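PDB 3GAA: uncharacterized protein Ta1441 from Thermoplasma acidophilum, which is of unknown function but, as a PAC2-family relative of the proteasome assembly chaperones, may assist in building the proteasome. Local coordinates for residues N26-C31 / E121-E126; G32-T37 / E95-S100; L42-I47 / V91-V96; E49-H54 / N87-A92; V56-S61 / P78-A83. All blocks are in the same frame, centred on the assembly; numbering follows the deposited sequence.

Interaction 1. Residues N26-C31 / E121-E126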
# COMPACT_ATOMS: atom_id res chain seq x y z
N ASN A 26 -11.58 21.00 25.52
CA ASN A 26 -12.97 20.64 25.17
C ASN A 26 -13.91 21.61 24.43
O ASN A 26 -15.08 21.75 24.77
CB ASN A 26 -13.65 20.13 26.40
CG ASN A 26 -14.13 18.77 26.17
OD1 ASN A 26 -13.30 17.83 26.06
ND2 ASN A 26 -15.45 18.63 25.91
N PRO A 27 -13.39 22.20 23.35
CA PRO A 27 -13.84 23.48 22.85
C PRO A 27 -15.19 23.43 22.19
O PRO A 27 -15.60 22.37 21.73
CB PRO A 27 -12.76 23.82 21.83
CG PRO A 27 -12.24 22.51 21.38
CD PRO A 27 -12.30 21.64 22.54
N VAL A 28 -15.89 24.56 22.19
CA VAL A 28 -17.11 24.69 21.39
C VAL A 28 -16.71 25.33 20.08
O VAL A 28 -16.04 26.38 20.11
CB VAL A 28 -18.24 25.51 22.04
CG1 VAL A 28 -17.74 26.66 22.75
CG2 VAL A 28 -19.16 25.99 20.97
N VAL A 29 -17.12 24.73 18.96
CA VAL A 29 -16.68 25.20 17.65
C VAL A 29 -17.75 25.94 16.88
O VAL A 29 -18.79 25.38 16.57
CB VAL A 29 -16.12 24.07 16.80
CG1 VAL A 29 -15.60 24.63 15.49
CG2 VAL A 29 -14.97 23.35 17.54
N LEU A 30 -17.47 27.19 16.52
CA LEU A 30 -18.43 28.00 15.78
C LEU A 30 -17.99 28.13 14.34
O LEU A 30 -16.83 28.41 14.10
CB LEU A 30 -18.53 29.39 16.42
CG LEU A 30 -18.74 29.43 17.95
CD1 LEU A 30 -18.36 30.82 18.51
CD2 LEU A 30 -20.17 29.01 18.36
N CYS A 31 -18.91 27.98 13.38
CA CYS A 31 -18.56 28.04 11.94
C CYS A 31 -19.28 29.07 11.13
O CYS A 31 -20.48 29.27 11.34
CB CYS A 31 -18.94 26.75 11.28
SG CYS A 31 -18.25 25.44 12.16
N GLU A 121 -19.28 20.63 21.07
CA GLU A 121 -20.48 21.09 20.34
C GLU A 121 -20.09 21.97 19.16
O GLU A 121 -19.25 22.85 19.32
CB GLU A 121 -21.38 21.94 21.23
CG GLU A 121 -21.48 21.52 22.72
CD GLU A 121 -22.91 21.17 23.17
OE1 GLU A 121 -23.89 21.78 22.65
OE2 GLU A 121 -23.05 20.29 24.07
N ILE A 122 -20.73 21.78 18.02
CA ILE A 122 -20.43 22.56 16.84
C ILE A 122 -21.60 23.43 16.52
O ILE A 122 -22.67 22.93 16.47
CB ILE A 122 -20.17 21.65 15.65
CG1 ILE A 122 -19.00 20.75 16.01
CG2 ILE A 122 -19.83 22.43 14.40
CD1 ILE A 122 -18.87 19.61 15.06
N VAL A 123 -21.43 24.72 16.31
CA VAL A 123 -22.57 25.56 16.02
C VAL A 123 -22.36 26.10 14.65
O VAL A 123 -21.29 26.61 14.37
CB VAL A 123 -22.64 26.72 16.99
CG1 VAL A 123 -23.82 27.51 16.73
CG2 VAL A 123 -22.63 26.20 18.41
N ILE A 124 -23.34 25.99 13.77
CA ILE A 124 -23.20 26.59 12.42
C ILE A 124 -24.02 27.87 12.30
O ILE A 124 -25.24 27.88 12.57
CB ILE A 124 -23.59 25.65 11.32
CG1 ILE A 124 -22.67 24.44 11.35
CG2 ILE A 124 -23.44 26.36 10.02
CD1 ILE A 124 -23.42 23.14 11.15
N MET A 125 -23.32 28.94 11.91
CA MET A 125 -23.89 30.28 11.97
C MET A 125 -24.38 30.65 10.62
O MET A 125 -23.63 30.59 9.68
CB MET A 125 -22.84 31.29 12.39
CG MET A 125 -22.55 31.27 13.90
SD MET A 125 -20.93 31.94 14.38
CE MET A 125 -21.45 32.79 15.80
N GLU A 126 -25.64 31.04 10.50
CA GLU A 126 -26.07 31.52 9.21
C GLU A 126 -27.22 32.49 9.16
O GLU A 126 -27.93 32.71 10.12
CB GLU A 126 -26.25 30.36 8.22
CG GLU A 126 -27.15 29.24 8.63
CD GLU A 126 -26.88 27.97 7.83
OE1 GLU A 126 -27.83 27.22 7.43
OE2 GLU A 126 -25.68 27.69 7.60
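In L30, CG stands anti to the carbonyl carbon (chi1 -50°), beside the backbone N. L30 CD2 lies against V123, 3.6 Å from V123 CB. V123 holds its own CG2 anti to its carbonyl carbon, and this methyl also meets L30 CD2, at 3.7 Å. The two side chains lie side by side and point the same way, as expected of paired residues on one face of a parallel ladder. Farther along, M125 SD rests 4.1 Å from L30 CB. On the other face of the sheet C31 SG lies 4.1 Å from I122 CG2.

Beneath these contacts runs a parallel beta ladder that pairs V29 to C31 with I122 to I124; the axes of 28-31 and 121-126 are 17° apart. V29 and C31 each use both their N-H and their C=O: V29 N bonds to E121 O and V29 O accepts from V123 N, while C31 N bonds to V123 O and C31 O accepts from M125 N at 2.9 Å. The pair forms the middle of a mixed sheet with helices on both sides, an alpha/beta/alpha sandwich, in which strand 28-32 lies between strands 89-94 and 121-130. Helix 196-210 covers the face carrying L30, V123 and M125; helices 103-117 and 166-178 cover the face carrying V29, I122 and I124. At the start of strand 121-130 E121 bends its carboxylate away from strand 28-32, and OE1 is held by a salt bridge to K147 and a hydrogen bond to Y210.

Interaction 2. Residues G32-T37 / E95-S100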
# COMPACT_ATOMS: atom_id res chain seq x y z
N GLY A 32 -18.57 29.64 10.15
CA GLY A 32 -19.14 30.58 9.21
C GLY A 32 -18.60 30.34 7.81
O GLY A 32 -17.40 30.39 7.55
N PHE A 33 -19.51 30.10 6.88
CA PHE A 33 -19.15 29.91 5.49
C PHE A 33 -19.79 30.95 4.62
O PHE A 33 -20.64 31.71 5.03
CB PHE A 33 -19.50 28.50 5.04
CG PHE A 33 -18.98 27.47 5.97
CD1 PHE A 33 -17.67 27.03 5.87
CD2 PHE A 33 -19.78 27.01 7.04
CE1 PHE A 33 -17.17 26.13 6.77
CE2 PHE A 33 -19.31 26.11 7.97
CZ PHE A 33 -17.99 25.65 7.85
N ALA A 34 -19.34 30.98 3.40
CA ALA A 34 -19.66 32.02 2.49
C ALA A 34 -20.87 31.54 1.72
O ALA A 34 -20.74 31.20 0.56
CB ALA A 34 -18.45 32.25 1.56
N GLY A 35 -22.03 31.48 2.39
CA GLY A 35 -23.29 30.97 1.79
C GLY A 35 -24.09 32.03 1.04
O GLY A 35 -23.51 32.89 0.35
N SER A 36 -25.43 31.99 1.16
CA SER A 36 -26.27 33.04 0.49
C SER A 36 -26.03 34.36 1.17
O SER A 36 -25.28 35.20 0.65
CB SER A 36 -27.77 32.72 0.48
OG SER A 36 -28.13 31.72 1.42
N THR A 37 -26.56 34.52 2.37
CA THR A 37 -26.25 35.71 3.16
C THR A 37 -24.77 35.72 3.49
O THR A 37 -24.12 34.70 3.39
CB THR A 37 -27.09 35.74 4.45
OG1 THR A 37 -26.46 34.97 5.48
CG2 THR A 37 -28.52 35.15 4.18
N GLU A 95 -14.00 32.15 3.75
CA GLU A 95 -14.42 33.42 3.17
C GLU A 95 -14.87 33.37 1.71
O GLU A 95 -15.21 34.42 1.16
CB GLU A 95 -13.26 34.39 3.25
CG GLU A 95 -12.79 34.63 4.67
CD GLU A 95 -11.85 35.85 4.83
OE1 GLU A 95 -10.68 35.74 4.38
OE2 GLU A 95 -12.23 36.88 5.47
N VAL A 96 -14.83 32.20 1.08
CA VAL A 96 -15.13 32.08 -0.33
C VAL A 96 -15.98 30.84 -0.50
O VAL A 96 -15.83 29.87 0.21
CB VAL A 96 -13.83 32.03 -1.23
CG1 VAL A 96 -12.94 33.21 -0.93
CG2 VAL A 96 -13.06 30.74 -1.10
N PRO A 97 -16.92 30.85 -1.44
CA PRO A 97 -17.87 29.77 -1.34
C PRO A 97 -17.35 28.44 -1.86
O PRO A 97 -16.59 28.38 -2.83
CB PRO A 97 -19.05 30.29 -2.15
CG PRO A 97 -18.43 31.30 -3.13
CD PRO A 97 -17.26 31.85 -2.47
N ILE A 98 -17.79 27.38 -1.21
CA ILE A 98 -17.46 26.03 -1.58
C ILE A 98 -18.56 25.46 -2.48
O ILE A 98 -19.74 25.42 -2.14
CB ILE A 98 -17.37 25.17 -0.35
CG1 ILE A 98 -16.18 25.62 0.48
CG2 ILE A 98 -17.27 23.72 -0.75
CD1 ILE A 98 -16.48 25.54 1.99
N SER A 99 -18.18 25.05 -3.66
CA SER A 99 -19.11 24.41 -4.55
C SER A 99 -19.81 23.26 -3.84
O SER A 99 -19.21 22.53 -3.06
CB SER A 99 -18.35 23.86 -5.74
OG SER A 99 -19.02 22.74 -6.27
N SER A 100 -21.08 23.07 -4.16
CA SER A 100 -21.89 22.05 -3.51
C SER A 100 -21.48 20.65 -3.88
O SER A 100 -21.69 19.72 -3.13
CB SER A 100 -23.36 22.25 -3.86
OG SER A 100 -23.69 21.54 -5.02
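A34 carries the contact: its CB rests on the peptide joining V96 to P97, 3.5 Å from V96 C and 3.6 Å from P97 N. The carbonyl of A34 meets the ring of the proline in that peptide, with A34 O 3.3 Å from P97 CB. A second, looser touch is made by F33 CD1 and I98 CD1, 4.3 Å apart, the methyl coming obliquely to the ring. No hydrogen bond spans the two loops; the touch is van der Waals packing.

In the next shell, A34 is the centre of an inverse gamma turn, across which G35 N makes a weak bond to F33 O; the turn directs the methyl toward residues 95-100. On the other side E95 points its CB away from A34, and its carboxylate forms salt bridges from OE1 to R80 and from OE2 to R76. V96 packs against P65 and P78, and the F33 ring and I98 share M167 of helix 166-178. T37 ends its loop with OG1 capping T39 N at the start of the next helix.

Both loops leave the same end of neighbouring parallel strands, 28-32 and 89-94, and lead to helices on opposite faces of the sheet, 39-51 on one and 103-117 on the other. The contact therefore lies at a topological switch point of the alpha/beta fold.

Interaction 3. Residues L42-I47 / V91-V96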
# COMPACT_ATOMS: atom_id res chain seq x y z
N LEU A 42 -19.48 36.98 8.60
CA LEU A 42 -19.47 38.17 9.41
C LEU A 42 -19.50 37.84 10.87
O LEU A 42 -18.80 38.46 11.62
CB LEU A 42 -20.63 39.07 9.03
CG LEU A 42 -20.50 39.73 7.64
CD1 LEU A 42 -21.76 40.57 7.39
CD2 LEU A 42 -19.25 40.59 7.54
N ALA A 43 -20.30 36.88 11.32
CA ALA A 43 -20.21 36.50 12.74
C ALA A 43 -18.82 35.94 13.07
O ALA A 43 -18.19 36.40 13.99
CB ALA A 43 -21.33 35.50 13.14
N ALA A 44 -18.37 34.96 12.28
CA ALA A 44 -17.07 34.30 12.45
C ALA A 44 -16.06 35.37 12.64
O ALA A 44 -15.42 35.40 13.68
CB ALA A 44 -16.67 33.45 11.26
N SER A 45 -15.93 36.28 11.68
CA SER A 45 -14.95 37.35 11.81
C SER A 45 -15.10 38.19 13.03
O SER A 45 -14.12 38.42 13.74
CB SER A 45 -15.02 38.26 10.65
OG SER A 45 -14.73 37.47 9.57
N TYR A 46 -16.32 38.65 13.27
CA TYR A 46 -16.57 39.41 14.47
C TYR A 46 -16.02 38.68 15.68
O TYR A 46 -15.25 39.26 16.40
CB TYR A 46 -18.04 39.64 14.69
CG TYR A 46 -18.30 40.47 15.93
CD1 TYR A 46 -18.76 39.88 17.08
CD2 TYR A 46 -18.05 41.84 15.94
CE1 TYR A 46 -19.01 40.64 18.22
CE2 TYR A 46 -18.30 42.60 17.07
CZ TYR A 46 -18.78 41.97 18.22
OH TYR A 46 -19.02 42.66 19.37
N ILE A 47 -16.39 37.42 15.89
CA ILE A 47 -16.09 36.84 17.17
C ILE A 47 -14.56 36.60 17.27
O ILE A 47 -13.96 36.81 18.31
CB ILE A 47 -17.04 35.60 17.63
CG1 ILE A 47 -16.28 34.32 17.66
CG2 ILE A 47 -18.39 35.37 16.84
CD1 ILE A 47 -15.46 34.16 18.96
N VAL A 91 -13.10 28.86 16.20
CA VAL A 91 -13.90 29.35 15.07
C VAL A 91 -13.31 28.84 13.76
O VAL A 91 -12.12 28.89 13.54
CB VAL A 91 -14.01 30.88 15.00
CG1 VAL A 91 -14.59 31.26 13.62
CG2 VAL A 91 -14.80 31.46 16.27
N ALA A 92 -14.18 28.29 12.92
CA ALA A 92 -13.79 27.80 11.64
C ALA A 92 -14.49 28.72 10.69
O ALA A 92 -15.71 28.90 10.82
CB ALA A 92 -14.25 26.38 11.48
N MET A 93 -13.75 29.36 9.80
CA MET A 93 -14.38 30.22 8.78
C MET A 93 -13.79 30.04 7.45
O MET A 93 -12.58 29.87 7.30
CB MET A 93 -14.29 31.71 9.09
CG MET A 93 -12.89 32.34 9.14
SD MET A 93 -13.22 34.05 9.67
CE MET A 93 -11.69 34.80 10.22
N CYS A 94 -14.67 30.16 6.46
CA CYS A 94 -14.26 30.15 5.09
C CYS A 94 -14.86 31.32 4.30
O CYS A 94 -16.06 31.45 4.21
CB CYS A 94 -14.66 28.83 4.48
SG CYS A 94 -13.85 28.65 2.86
N GLU A 95 -14.00 32.15 3.75
CA GLU A 95 -14.42 33.42 3.17
C GLU A 95 -14.87 33.37 1.71
O GLU A 95 -15.21 34.42 1.16
CB GLU A 95 -13.26 34.39 3.25
CG GLU A 95 -12.79 34.63 4.67
CD GLU A 95 -11.85 35.85 4.83
OE1 GLU A 95 -10.68 35.74 4.38
OE2 GLU A 95 -12.23 36.88 5.47
N VAL A 96 -14.83 32.20 1.08
CA VAL A 96 -15.13 32.08 -0.33
C VAL A 96 -15.98 30.84 -0.50
O VAL A 96 -15.83 29.87 0.21
CB VAL A 96 -13.83 32.03 -1.23
CG1 VAL A 96 -12.94 33.21 -0.93
CG2 VAL A 96 -13.06 30.74 -1.10
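No ring or other flat side chain takes part where A44, S45 and I47 meet V91 and M93, so there are no stacked faces or edges: the contact is made by methyls, methylenes and one thioether. A44 sits at the centre of the contact. Its CB points at the strand and fits between two strand residues, 3.8 Å from V91 CG1 and 3.7 Å from M93 CB.

V91 holds CG1 anti to its backbone N (chi1 168°), which sends one methyl to A44 and the other to the next helical turn, where V91 CG2 meets I47 CG1 at 3.5 Å. These two side chains cross obliquely. M93 has CG between its backbone N and carbonyl carbon, and its chain is extended beyond; SD passes A44 CB and comes to 3.7 Å from S45 OG.

The axes of 42-47 and 91-94 approach to 8.4 Å, their N-to-C directions 132° apart. The small side chain of A44 fits this close approach. Helices 196-210 and 219-243 pack on other sides of the same helix, L42 touching V199 of the former and L226 of the latter.

Chemically the contact is almost wholly apolar. Its one hydroxyl, S45 OG, is hydrogen-bonded to V41 O one turn back, so it can sit beside the methionine sulphur with its polar demand met inside the helix, and cohesion across the contact probably rests mainly on dispersion and the hydrophobic effect.

Interaction 4. Residues E49-H54 / N87-A92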
# COMPACT_ATOMS: atom_id res chain seq x y z
N GLU A 49 -12.22 38.44 16.02
CA GLU A 49 -11.69 39.70 16.51
C GLU A 49 -12.05 39.96 17.95
O GLU A 49 -11.20 40.35 18.72
CB GLU A 49 -12.17 40.86 15.67
CG GLU A 49 -11.40 42.18 16.01
CD GLU A 49 -11.91 42.89 17.28
OE1 GLU A 49 -13.11 42.66 17.65
OE2 GLU A 49 -11.13 43.67 17.93
N THR A 50 -13.30 39.75 18.35
CA THR A 50 -13.70 40.22 19.67
C THR A 50 -13.26 39.27 20.80
O THR A 50 -13.01 39.71 21.86
CB THR A 50 -15.18 40.78 19.73
OG1 THR A 50 -15.92 40.19 20.81
CG2 THR A 50 -15.93 40.55 18.46
N LEU A 51 -13.06 37.99 20.57
CA LEU A 51 -12.43 37.21 21.64
C LEU A 51 -10.92 37.27 21.52
O LEU A 51 -10.19 36.76 22.36
CB LEU A 51 -12.90 35.76 21.64
CG LEU A 51 -14.39 35.48 22.00
CD1 LEU A 51 -14.62 33.93 21.91
CD2 LEU A 51 -14.83 36.06 23.32
N GLY A 52 -10.43 37.94 20.49
CA GLY A 52 -8.98 38.12 20.35
C GLY A 52 -8.34 36.78 20.13
O GLY A 52 -7.36 36.46 20.75
N MET A 53 -8.95 35.98 19.27
CA MET A 53 -8.54 34.63 19.07
C MET A 53 -7.31 34.73 18.17
O MET A 53 -7.05 35.78 17.58
CB MET A 53 -9.65 33.87 18.37
CG MET A 53 -10.95 33.77 19.12
SD MET A 53 -12.21 32.92 18.20
CE MET A 53 -12.04 31.30 18.90
N HIS A 54 -6.61 33.60 18.05
CA HIS A 54 -5.34 33.50 17.37
C HIS A 54 -5.45 32.37 16.35
O HIS A 54 -6.23 31.41 16.52
CB HIS A 54 -4.19 33.27 18.39
CG HIS A 54 -4.24 31.94 19.11
ND1 HIS A 54 -4.75 31.80 20.39
CD2 HIS A 54 -3.87 30.69 18.72
CE1 HIS A 54 -4.69 30.53 20.76
NE2 HIS A 54 -4.15 29.84 19.77
N ASN A 87 -8.24 27.83 24.69
CA ASN A 87 -8.57 26.74 23.78
C ASN A 87 -9.88 26.03 24.18
O ASN A 87 -9.99 24.82 24.17
CB ASN A 87 -7.37 25.82 23.63
CG ASN A 87 -6.17 26.53 23.00
OD1 ASN A 87 -5.89 26.37 21.82
ND2 ASN A 87 -5.48 27.35 23.79
N THR A 88 -10.87 26.86 24.51
CA THR A 88 -12.25 26.46 24.78
C THR A 88 -13.26 26.90 23.72
O THR A 88 -14.40 26.48 23.77
CB THR A 88 -12.73 27.05 26.10
OG1 THR A 88 -12.15 28.35 26.24
CG2 THR A 88 -12.32 26.19 27.28
N VAL A 89 -12.87 27.73 22.77
CA VAL A 89 -13.77 28.11 21.69
C VAL A 89 -12.93 28.14 20.42
O VAL A 89 -11.90 28.81 20.37
CB VAL A 89 -14.39 29.53 21.89
CG1 VAL A 89 -15.30 29.89 20.71
CG2 VAL A 89 -15.13 29.67 23.22
N LEU A 90 -13.36 27.41 19.41
CA LEU A 90 -12.72 27.52 18.16
C LEU A 90 -13.68 28.22 17.20
O LEU A 90 -14.91 28.19 17.38
CB LEU A 90 -12.35 26.15 17.62
CG LEU A 90 -11.44 25.23 18.46
CD1 LEU A 90 -11.16 24.01 17.67
CD2 LEU A 90 -10.15 25.86 18.84
N VAL A 91 -13.10 28.86 16.20
CA VAL A 91 -13.90 29.35 15.07
C VAL A 91 -13.31 28.84 13.76
O VAL A 91 -12.12 28.89 13.54
CB VAL A 91 -14.01 30.88 15.00
CG1 VAL A 91 -14.59 31.26 13.62
CG2 VAL A 91 -14.80 31.46 16.27
N ALA A 92 -14.18 28.29 12.92
CA ALA A 92 -13.79 27.80 11.64
C ALA A 92 -14.49 28.72 10.69
O ALA A 92 -15.71 28.90 10.82
CB ALA A 92 -14.25 26.38 11.48
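Apolar packing dominates, and M53 supplies most of it. Its CG lies anti to the carbonyl carbon (chi1 -62°), and the chain runs straight through chi2 to the sulphur. M53 SD meets V91 CG2 at 3.5 Å, the methionine crossing the valine at about a right angle. The chain then bends at chi3, but the place of the methyl is uncertain, because M53 CE comes too close to V89 O in the model. V89 and V91 both point toward residues 49-54, from successive positions on one face of the strand. L51 adds a lighter touch from the last helical turn, with its CD1 4.3 Å from V89 CG1.

The turn that delivers M53 is a Schellman motif. G52, with positive phi, is its C-prime residue: M53 N returns to V48 O and G52 N makes a weak bond to E49 O. The motif ends helix 39-51 and turns the chain into M53, which points at strand 89-94. L51, before the glycine, also points to that strand. Beyond M53 the chain enters strand 54-60, where H54 joins A83 through the backbone.

Polar groups come near each other at one side of the contact. N87 OD1 stands at the edge of the H54 ring, near its plane, but 4.4 Å from H54 NE2, too far for a direct bond. N87 also touches Y24.

Further neighbours surround the methionine and the valines. I47 and Y82 pack on M53, V48 on V91, and L212 on V89, while V89 also touches V28 and L30 of strand 28-32.

Interaction 5. Residues V56-S61 / P78-A83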
# COMPACT_ATOMS: atom_id res chain seq x y z
N VAL A 56 -4.71 29.00 14.31
CA VAL A 56 -4.35 27.72 14.83
C VAL A 56 -4.22 26.64 13.75
O VAL A 56 -3.56 25.65 13.93
CB VAL A 56 -5.45 27.36 15.82
CG1 VAL A 56 -6.11 26.03 15.50
CG2 VAL A 56 -4.94 27.44 17.21
N ALA A 57 -4.89 26.81 12.62
CA ALA A 57 -4.93 25.78 11.59
C ALA A 57 -5.44 26.36 10.27
O ALA A 57 -6.13 27.37 10.25
CB ALA A 57 -5.82 24.63 12.04
N HIS A 58 -5.05 25.75 9.16
CA HIS A 58 -5.69 26.04 7.86
C HIS A 58 -6.27 24.72 7.40
O HIS A 58 -5.74 23.69 7.76
CB HIS A 58 -4.68 26.45 6.80
CG HIS A 58 -4.01 27.75 7.04
ND1 HIS A 58 -4.47 28.93 6.50
CD2 HIS A 58 -2.89 28.06 7.73
CE1 HIS A 58 -3.68 29.92 6.87
NE2 HIS A 58 -2.71 29.42 7.61
N LEU A 59 -7.34 24.79 6.61
CA LEU A 59 -7.91 23.63 5.94
C LEU A 59 -7.48 23.72 4.47
O LEU A 59 -7.88 24.61 3.72
CB LEU A 59 -9.42 23.56 6.12
CG LEU A 59 -10.12 22.25 5.76
CD1 LEU A 59 -11.42 22.09 6.52
CD2 LEU A 59 -10.45 22.16 4.29
N ILE A 60 -6.62 22.80 4.10
CA ILE A 60 -5.99 22.67 2.78
C ILE A 60 -6.82 21.69 1.98
O ILE A 60 -7.22 20.63 2.51
CB ILE A 60 -4.61 21.95 2.97
CG1 ILE A 60 -3.52 22.91 3.30
CG2 ILE A 60 -4.12 21.14 1.76
CD1 ILE A 60 -2.23 22.04 3.40
N SER A 61 -7.03 21.99 0.70
CA SER A 61 -7.79 21.08 -0.16
C SER A 61 -7.87 21.52 -1.60
O SER A 61 -8.04 22.69 -1.91
CB SER A 61 -9.24 20.91 0.35
OG SER A 61 -10.06 20.24 -0.61
N PRO A 78 -8.11 31.69 2.39
CA PRO A 78 -9.57 31.70 2.53
C PRO A 78 -10.22 30.85 3.63
O PRO A 78 -11.31 31.17 4.03
CB PRO A 78 -10.04 31.13 1.20
CG PRO A 78 -8.93 30.29 0.76
CD PRO A 78 -7.72 31.10 1.10
N PHE A 79 -9.60 29.75 4.06
CA PHE A 79 -10.17 28.86 5.09
C PHE A 79 -9.21 28.72 6.29
O PHE A 79 -8.16 28.06 6.17
CB PHE A 79 -10.44 27.48 4.48
CG PHE A 79 -11.51 26.66 5.21
CD1 PHE A 79 -11.52 26.52 6.56
CD2 PHE A 79 -12.45 25.96 4.49
CE1 PHE A 79 -12.46 25.74 7.19
CE2 PHE A 79 -13.38 25.19 5.12
CZ PHE A 79 -13.40 25.09 6.45
N ARG A 80 -9.62 29.29 7.44
CA ARG A 80 -8.80 29.47 8.64
C ARG A 80 -9.55 29.01 9.87
O ARG A 80 -10.74 29.14 9.92
CB ARG A 80 -8.42 30.93 8.81
CG ARG A 80 -7.37 31.34 7.81
CD ARG A 80 -7.04 32.85 7.76
NE ARG A 80 -8.08 33.50 6.97
CZ ARG A 80 -9.13 34.12 7.49
NH1 ARG A 80 -9.25 34.22 8.81
NH2 ARG A 80 -10.05 34.64 6.69
N ILE A 81 -8.83 28.48 10.86
CA ILE A 81 -9.41 28.03 12.10
C ILE A 81 -8.70 28.71 13.23
O ILE A 81 -7.49 28.70 13.27
CB ILE A 81 -9.34 26.51 12.24
CG1 ILE A 81 -9.97 25.87 10.99
CG2 ILE A 81 -9.99 26.08 13.56
CD1 ILE A 81 -9.99 24.41 11.04
N TYR A 82 -9.46 29.28 14.15
CA TYR A 82 -8.90 30.02 15.25
C TYR A 82 -9.30 29.42 16.56
O TYR A 82 -10.33 28.77 16.65
CB TYR A 82 -9.43 31.43 15.25
CG TYR A 82 -9.04 32.23 14.06
CD1 TYR A 82 -7.96 33.15 14.14
CD2 TYR A 82 -9.76 32.16 12.87
CE1 TYR A 82 -7.59 33.95 13.06
CE2 TYR A 82 -9.40 32.96 11.77
CZ TYR A 82 -8.32 33.85 11.89
OH TYR A 82 -7.92 34.63 10.85
N ALA A 83 -8.49 29.72 17.57
CA ALA A 83 -8.69 29.33 18.95
C ALA A 83 -8.63 30.57 19.80
O ALA A 83 -7.88 31.50 19.53
CB ALA A 83 -7.60 28.43 19.37
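A classic beta bulge shapes this pairing of two antiparallel strands: V56 and A57 lie together opposite I81. Both of their N-H groups bond to I81 O, V56 N at 3.0 Å and A57 N at 3.3 Å, so one carbonyl serves two donors. I81 N donates back to A57 O, completing the hydrogen-bonded pair at the bulge. Beyond H58 and R80, L59 N makes a longer, weak bond to F79 O.

A57 and I81 share one face of the sheet and pack CB to CB at 4.0 Å. On this side too, L59 covers the F79 ring: L59 CB sits 3.8 Å from the ring centroid and 17° off the normal, a CH-pi contact, while L59 CD1 lies over the same face, 3.6 Å from F79 CZ. F79 carries CG anti to its backbone N (chi1 -157°), which places the root of the ring against L59, with F79 CG 3.8 Å from L59 CB. At the bulge end V56 CG2 meets A83 CB at 3.6 Å.

H58 and R80 form a non-hydrogen-bonded pair on the other face, where R80 CG approaches H58 ND1 obliquely, at 4.0 Å. The guanidinium, whose partner is E95, is turned 80° from the imidazole plane.

Strand 54-60 is the outermost on this side of the sheet within the chain, and helix 103-117 covers L59 and I81 through L110. The sheet does not stop there: residues 57-60 pair antiparallel with a strand of another copy of the protein, with A57 packing on V7 of that subunit.

In the fold
From the N terminus the chain lays down the first halves of interactions 1 to 5 in order and returns with the second halves in reverse. Interaction 1 encloses all, setting strand 28-32 against 121-130, and interaction 5 is innermost, while 2 and 3, and 3 and 4, overlap at their second segments. The innermost contact joins the edge strand 54-60 to its neighbour 79-83; 49-54 with 87-92 and 42-47 with 91-96 seat helix 39-51 on strand 89-94. Interaction 2 closes a wider loop beside the strand ends. Backbone bonds between strands 28-32, 89-94 and 79-83 join the contacts across the sheet, and E95 with R80 links interactions 2 and 5.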